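Local coordinates for heme-binding protein HutZ (Vibrio cholerae, PDB 3TGV) that binds heme with high efficiency and very probably degrades it to the beta and delta isomers of biliverdin, releasing iron, at residues Val91-Ser95 against Glu96-Gln100. The protein carries 1 engineered substitution. Sequence-based numbering, arbitrary orientation.
Sequences VERDS and ELWCQ
Ser-95 caps the N-terminus of helix 96-109, its OG accepting a weak hydrogen bond from Trp-98 N (3.3 Å). The same hydroxyl donates to Glu-92 O at 2.7 Å, in the carbonyl plane and on a lone pair; a chi1 of 69° sets OG between the backbone N and carbonyl carbon, where it serves both partners. Glu-92 O also takes the Ser-95 N-H, closing a type II beta turn from Glu-92 to Ser-95. Through OG, a single side chain thus joins this turn to the first turn of the helix. The backbone hydrogen bond from Cys-99 N to Ser-95 O (3.0 Å) opens the helix.

Aromatic packing comes from Trp-98, with CG swung opposite the backbone N (chi1 169°), which sets the indole against the backbone of Arg-93 and Asp-94. One face receives Arg-93 CA in a CH-pi contact, 4.0 Å from the centroid of the six-membered ring, and Asp-94 N, 3.2 Å from CG. The Arg-93 guanidinium runs alongside, its plane tilted 45° from the indole and one face centred on Trp-98 CH2; Val-91 O lies at the ring edge.

Apolar contact is made by Val-91 CG1, 4.0 Å from Trp-98 CB and 4.1 Å from Leu-97 CB.

This capped turn links strand 81-91 to helix 96-109: Val-91 and Trp-98 pack on Leu-124 of strand 122-129, Leu-97 reaches Phe-43 of strand 41-47, and Arg-93 NH2 hydrogen-bonds to Leu-119 O, just ahead of strand 122-129.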
# COMPACT_ATOMS: atom_id res chain seq x y z
N VAL A 91 7.59 19.51 -7.36
CA VAL A 91 8.91 20.06 -7.65
C VAL A 91 8.95 20.68 -9.04
O VAL A 91 8.63 20.01 -10.03
CB VAL A 91 10.00 18.98 -7.55
CG1 VAL A 91 11.37 19.57 -7.90
CG2 VAL A 91 10.02 18.38 -6.15
N GLU A 92 9.34 21.95 -9.12
CA GLU A 92 9.26 22.69 -10.37
C GLU A 92 10.17 22.09 -11.43
O GLU A 92 11.35 21.85 -11.19
CB GLU A 92 9.58 24.17 -10.18
CG GLU A 92 9.43 24.98 -11.47
CD GLU A 92 9.69 26.46 -11.28
OE1 GLU A 92 8.72 27.21 -11.05
OE2 GLU A 92 10.87 26.88 -11.38
N ARG A 93 9.60 21.84 -12.60
CA ARG A 93 10.34 21.22 -13.69
C ARG A 93 11.62 21.99 -14.01
O ARG A 93 11.61 23.21 -14.16
CB ARG A 93 9.46 21.11 -14.93
CG ARG A 93 10.14 20.46 -16.11
CD ARG A 93 9.12 20.05 -17.16
NE ARG A 93 9.36 18.68 -17.61
CZ ARG A 93 8.54 17.65 -17.36
NH1 ARG A 93 7.41 17.84 -16.68
NH2 ARG A 93 8.85 16.44 -17.81
N ASP A 94 12.72 21.26 -14.12
CA ASP A 94 13.99 21.84 -14.53
C ASP A 94 14.64 22.74 -13.49
O ASP A 94 15.71 23.28 -13.72
CB ASP A 94 13.82 22.58 -15.85
CG ASP A 94 13.63 21.64 -17.01
OD1 ASP A 94 14.38 20.64 -17.09
OD2 ASP A 94 12.73 21.90 -17.84
N SER A 95 13.99 22.88 -12.33
CA SER A 95 14.63 23.57 -11.22
C SER A 95 15.82 22.75 -10.74
O SER A 95 15.99 21.59 -11.13
CB SER A 95 13.64 23.77 -10.07
OG SER A 95 13.31 22.54 -9.44
N GLU A 96 16.65 23.36 -9.90
CA GLU A 96 17.85 22.69 -9.43
C GLU A 96 17.52 21.39 -8.68
O GLU A 96 18.17 20.37 -8.87
CB GLU A 96 18.67 23.63 -8.55
CG GLU A 96 20.09 23.17 -8.31
CD GLU A 96 20.89 24.20 -7.53
OE1 GLU A 96 21.27 23.91 -6.38
OE2 GLU A 96 21.13 25.30 -8.08
N LEU A 97 16.50 21.44 -7.83
CA LEU A 97 16.05 20.24 -7.13
C LEU A 97 15.57 19.17 -8.11
O LEU A 97 15.86 17.98 -7.93
CB LEU A 97 14.95 20.57 -6.13
CG LEU A 97 14.55 19.44 -5.17
CD1 LEU A 97 15.80 18.76 -4.60
CD2 LEU A 97 13.67 19.96 -4.03
N TRP A 98 14.85 19.59 -9.14
CA TRP A 98 14.36 18.68 -10.17
C TRP A 98 15.51 17.92 -10.81
O TRP A 98 15.49 16.69 -10.90
CB TRP A 98 13.61 19.45 -11.25
CG TRP A 98 13.30 18.63 -12.47
CD1 TRP A 98 14.16 18.30 -13.48
CD2 TRP A 98 12.04 18.03 -12.81
NE1 TRP A 98 13.51 17.54 -14.42
CE2 TRP A 98 12.21 17.36 -14.03
CE3 TRP A 98 10.79 18.01 -12.19
CZ2 TRP A 98 11.18 16.67 -14.65
CZ3 TRP A 98 9.76 17.32 -12.81
CH2 TRP A 98 9.96 16.66 -14.02
N CYS A 99 16.50 18.66 -11.28
CA CYS A 99 17.63 18.05 -11.97
C CYS A 99 18.38 17.07 -11.07
O CYS A 99 18.76 15.99 -11.52
CB CYS A 99 18.56 19.14 -12.51
SG CYS A 99 17.74 20.30 -13.65
N GLN A 100 18.56 17.43 -9.81
CA GLN A 100 19.26 16.55 -8.87
C GLN A 100 18.51 15.24 -8.65
O GLN A 100 19.09 14.15 -8.77
CB GLN A 100 19.45 17.26 -7.53
CG GLN A 100 20.35 18.48 -7.60
CD GLN A 100 20.21 19.38 -6.39
OE1 GLN A 100 20.17 18.91 -5.25
NE2 GLN A 100 20.12 20.69 -6.63